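Alginate lyase (Bacteroides ovatus, PDB 3NNB) probably depolymerises the polysaccharide alginate by cutting its glycosidic bonds through beta-elimination. Local coordinates at residues Leu111-Ala114 with Tyr115-Gly119; Ala177-Leu180 with Met181-Ser184. All blocks are in the same frame, centred on the assembly; numbering follows the deposited sequence. Where two conformers were deposited one is given.

Contact 1 (Leu111-Ala114 with Tyr115-Gly119); sequences LGLA and YYFSG
L111, G112, L113 and A114 each accept an i to i+4 backbone N-H···O=C hydrogen bond from the residues one turn on, with Y115 N 2.8 Å from L111 O at the start of this run, and the last turn of helix 98-118 stays regular up to S118. L113 O also sits at the edge of the F117 ring, near its plane and 3.2 Å from F117 CD2. With CG anti to its own carbonyl carbon (chi1 -82°), F117 runs back alongside L113, whose CD2 meets F117 CE2 at 4.3 Å. One face of that ring has Y116 CD2 over its rim. L111 packs on Y123 and K126 of helix 121-136, and A114 on L34 and A37 of helix 27-41, consistent with the toroid of helical hairpins expected of this lyase family. At the C-terminal end of the helix A114 O is gripped twice, by S118 N at 3.0 Å and from the opposite face of its plane by S118 OG at 2.7 Å. The serine's chi1 of 73° swings the hydroxyl back onto the helix. G119 then ends the helix with positive phi, and its N bonds to Y115 O. S118 OG also bonds to D120 N, just before helix 121-136.

Contact 2 (Ala177-Leu180 with Met181-Ser184); sequences AMTL and MENS. With NA (sodium ion), chain B.
M181, a selenomethionine, folds back along the end of helix 171-180 and touches A177 and M178. Its chain bends at chi3 (-85°), bringing the methyl CE to 3.5 Å from A177 O, while the same CE meets M178 CG at 4.3 Å. M181 N divides its hydrogen between A177 O and M178 O in two weak bonds, so the helical pattern slackens here. E182 N instead reaches three residues back to T179 O, at 3.2 Å and nearly straight at hydrogen (166°), but from above the carbonyl plane. The E182 side chain then lies beside T179, pointing the same way, with CG 3.4 Å from M178 O. The two polar ends are joined by water 1, which donates to E182 OE2 at 2.7 Å and to T179 OG1 at 2.8 Å; T179 OG1 is also bonded to I175 O, and E182 OE1 forms a salt bridge to K192. An alanine at E182 would keep the backbone carbonyl but would probably leave K192 without its charge mate and the water without one of its acceptors. M181 to S184 form a type I beta turn, in which M181 O accepts both S184 N and, in its carbonyl plane, S184 OG at 2.7 Å. The turn presents E182 O (2.4 Å from the sodium ion) and S184 O as ligands; F187 O and three waters complete the six. The loop is seated on two helices, M181 against V108 of helix 98-118 and A127 of helix 121-136, and S184 against E121 and A124.

How the contacts relate
Contact 1 comes first along the chain and closes before contact 2 opens, yet their centres are only 9 Å apart, on the same side of the chain's centre. Contact 1 ends helix 98-118, whereas contact 2 ends helix 171-180 and begins the loop leading to helix 189-208. The two helix ends pack directly: G112 CA lies 3.6 Å from M181 CG, and L113 CD2 lies 3.7 Å from L180 CD1. Y115 OH probably bonds to N183 OD1, although N183 is modelled in two conformers. Contact 1 thus backs the sodium-binding turn, the Y115 side chain lying about 7 Å from the ion without being a ligand.

Contact 1 (Leu111-Ala114 with Tyr115-Gly119)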
loop_
_atom_site.group_PDB
_atom_site.type_symbol
_atom_site.label_atom_id
_atom_site.label_comp_id
_atom_site.label_asym_id
_atom_site.label_seq_id
_atom_site.Cartn_x
_atom_site.Cartn_y
_atom_site.Cartn_z
ATOM N N LEU A 111 0.218 -15.791 0.315
ATOM C CA LEU A 111 0.944 -16.998 0.666
ATOM C C LEU A 111 1.581 -16.921 2.035
ATOM O O LEU A 111 1.574 -17.896 2.779
ATOM C CB LEU A 111 1.977 -17.372 -0.406
ATOM C CG LEU A 111 1.276 -17.804 -1.734
ATOM C CD1 LEU A 111 2.277 -17.650 -2.928
ATOM C CD2 LEU A 111 0.654 -19.257 -1.651
ATOM N N GLY A 112 2.162 -15.773 2.390
ATOM C CA GLY A 112 2.774 -15.618 3.677
ATOM C C GLY A 112 1.724 -15.689 4.786
ATOM O O GLY A 112 1.926 -16.348 5.804
ATOM N N LEU A 113 0.616 -15.003 4.582
ATOM C CA LEU A 113 -0.507 -15.081 5.521
ATOM C C LEU A 113 -1.030 -16.536 5.617
ATOM O O LEU A 113 -1.287 -17.042 6.701
ATOM C CB LEU A 113 -1.614 -14.143 5.089
ATOM C CG LEU A 113 -1.365 -12.681 5.416
ATOM C CD1 LEU A 113 -2.462 -11.839 4.726
ATOM C CD2 LEU A 113 -1.300 -12.388 6.920
ATOM N N ALA A 114 -1.182 -17.194 4.479
ATOM C CA ALA A 114 -1.619 -18.594 4.483
ATOM C C ALA A 114 -0.643 -19.490 5.239
ATOM O O ALA A 114 -1.085 -20.358 6.032
ATOM C CB ALA A 114 -1.826 -19.118 3.026
ATOM N N TYR A 115 0.676 -19.308 5.009
ATOM C CA TYR A 115 1.646 -20.055 5.798
ATOM C C TYR A 115 1.494 -19.756 7.330
ATOM O O TYR A 115 1.502 -20.660 8.182
ATOM C CB TYR A 115 3.075 -19.759 5.345
ATOM C CG TYR A 115 4.072 -20.356 6.297
ATOM C CD1 TYR A 115 4.341 -21.724 6.265
ATOM C CD2 TYR A 115 4.678 -19.593 7.270
ATOM C CE1 TYR A 115 5.188 -22.306 7.206
ATOM C CE2 TYR A 115 5.548 -20.168 8.188
ATOM C CZ TYR A 115 5.778 -21.510 8.160
ATOM O OH TYR A 115 6.659 -22.054 9.068
ATOM N N TYR A 116 1.337 -18.490 7.685
ATOM C CA TYR A 116 1.217 -18.099 9.082
ATOM C C TYR A 116 0.051 -18.775 9.759
ATOM O O TYR A 116 0.190 -19.314 10.873
ATOM C CB TYR A 116 1.079 -16.577 9.180
ATOM C CG TYR A 116 1.057 -16.072 10.598
ATOM C CD1 TYR A 116 2.133 -16.306 11.454
ATOM C CD2 TYR A 116 -0.029 -15.354 11.085
ATOM C CE1 TYR A 116 2.095 -15.817 12.780
ATOM C CE2 TYR A 116 -0.062 -14.865 12.401
ATOM C CZ TYR A 116 1.009 -15.105 13.220
ATOM O OH TYR A 116 0.970 -14.639 14.522
ATOM N N PHE A 117 -1.098 -18.775 9.089
ATOM C CA PHE A 117 -2.321 -19.287 9.699
ATOM C C PHE A 117 -2.372 -20.819 9.703
ATOM O O PHE A 117 -2.961 -21.409 10.624
ATOM C CB PHE A 117 -3.556 -18.688 9.021
ATOM C CG PHE A 117 -3.907 -17.319 9.552
ATOM C CD1 PHE A 117 -4.614 -17.180 10.736
ATOM C CD2 PHE A 117 -3.509 -16.179 8.901
ATOM C CE1 PHE A 117 -4.911 -15.914 11.231
ATOM C CE2 PHE A 117 -3.792 -14.913 9.406
ATOM C CZ PHE A 117 -4.489 -14.786 10.564
ATOM N N SER A 118 -1.799 -21.459 8.675
ATOM C CA SER A 118 -1.953 -22.902 8.461
ATOM C C SER A 118 -0.745 -23.721 8.872
ATOM O O SER A 118 -0.878 -24.930 9.155
ATOM C CB SER A 118 -2.268 -23.226 6.986
ATOM O OG SER A 118 -1.112 -23.052 6.177
ATOM N N GLY A 119 0.439 -23.108 8.863
ATOM C CA GLY A 119 1.688 -23.813 8.990
ATOM C C GLY A 119 2.078 -24.717 7.846
ATOM O O GLY A 119 3.079 -25.444 7.947
#

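Contact 2 (Ala177-Leu180 with Met181-Ser184)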
loop_
_atom_site.group_PDB
_atom_site.type_symbol
_atom_site.label_atom_id
_atom_site.label_comp_id
_atom_site.label_asym_id
_atom_site.label_seq_id
_atom_site.Cartn_x
_atom_site.Cartn_y
_atom_site.Cartn_z
ATOM N N ALA A 177 4.302 -9.838 5.536
ATOM C CA ALA A 177 4.038 -11.241 5.133
ATOM C C ALA A 177 5.352 -12.024 5.082
ATOM O O ALA A 177 5.381 -13.193 5.477
ATOM C CB ALA A 177 3.307 -11.277 3.792
HETATM N N MSE A 178 6.443 -11.405 4.615
HETATM C CA MSE A 178 7.775 -12.057 4.635
HETATM C C MSE A 178 8.234 -12.353 6.072
HETATM O O MSE A 178 8.679 -13.470 6.398
HETATM C CB MSE A 178 8.831 -11.264 3.878
HETATM C CG MSE A 178 8.492 -11.116 2.402
HETATM SE SE MSE A 178 9.966 -10.502 1.317
HETATM C CE MSE A 178 10.166 -8.776 2.112
ATOM N N THR A 179 8.049 -11.375 6.947
ATOM C CA THR A 179 8.366 -11.557 8.362
ATOM C C THR A 179 7.646 -12.760 8.946
ATOM O O THR A 179 8.254 -13.572 9.666
ATOM C CB THR A 179 8.119 -10.262 9.184
ATOM O OG1 THR A 179 8.949 -9.208 8.692
ATOM C CG2 THR A 179 8.386 -10.483 10.683
ATOM N N LEU A 180 6.362 -12.866 8.630
ATOM C CA LEU A 180 5.474 -13.953 9.097
ATOM C C LEU A 180 5.916 -15.352 8.621
ATOM O O LEU A 180 5.603 -16.362 9.263
ATOM C CB LEU A 180 4.024 -13.660 8.714
ATOM C CG LEU A 180 3.307 -12.520 9.415
ATOM C CD1 LEU A 180 1.937 -12.331 8.788
ATOM C CD2 LEU A 180 3.239 -12.729 10.944
HETATM N N MSE A 181 6.641 -15.392 7.511
HETATM C CA MSE A 181 7.211 -16.611 6.911
HETATM C C MSE A 181 8.641 -16.955 7.253
HETATM O O MSE A 181 9.144 -17.967 6.757
HETATM C CB MSE A 181 7.197 -16.451 5.361
HETATM C CG MSE A 181 5.972 -16.731 4.769
HETATM SE SE MSE A 181 6.403 -16.660 2.844
HETATM C CE MSE A 181 6.235 -14.733 2.446
ATOM N N GLU A 182 9.316 -16.143 8.051
ATOM C CA GLU A 182 10.743 -16.317 8.289
ATOM C C GLU A 182 11.070 -17.685 8.903
ATOM O O GLU A 182 12.130 -18.243 8.622
ATOM C CB GLU A 182 11.302 -15.166 9.162
ATOM C CG GLU A 182 11.439 -13.902 8.370
ATOM C CD GLU A 182 12.146 -12.788 9.120
ATOM O OE1 GLU A 182 12.578 -13.028 10.261
ATOM O OE2 GLU A 182 12.255 -11.688 8.544
ATOM N N ASN A 183 10.168 -18.229 9.706
ATOM C CA ASN A 183 10.405 -19.558 10.323
ATOM C C ASN A 183 10.010 -20.721 9.409
ATOM O O ASN A 183 10.157 -21.865 9.789
ATOM C CB ASN A 183 9.794 -19.693 11.740
ATOM C CG ASN A 183 8.246 -19.675 11.770
ATOM O OD1 ASN A 183 7.567 -19.555 10.753
ATOM N ND2 ASN A 183 7.702 -19.770 12.975
ATOM N N SER A 184 9.524 -20.434 8.194
ATOM C CA SER A 184 9.341 -21.506 7.214
ATOM C C SER A 184 10.685 -22.089 6.792
ATOM O O SER A 184 11.750 -21.429 6.901
ATOM C CB SER A 184 8.590 -20.970 5.982
ATOM O OG SER A 184 9.405 -20.132 5.168
HETATM NA NA NA B . 13.381 -20.026 7.607
HETATM O O HOH W 1 11.631 -9.186 9.332
HETATM O O HOH W 2 8.207 -16.350 10.979
HETATM O O HOH W 3 5.648 -16.925 11.630
HETATM O O HOH W 4 14.883 -21.654 6.544
HETATM O O HOH W 5 13.533 -21.342 9.612
HETATM O O HOH W 6 15.363 -18.981 8.751
#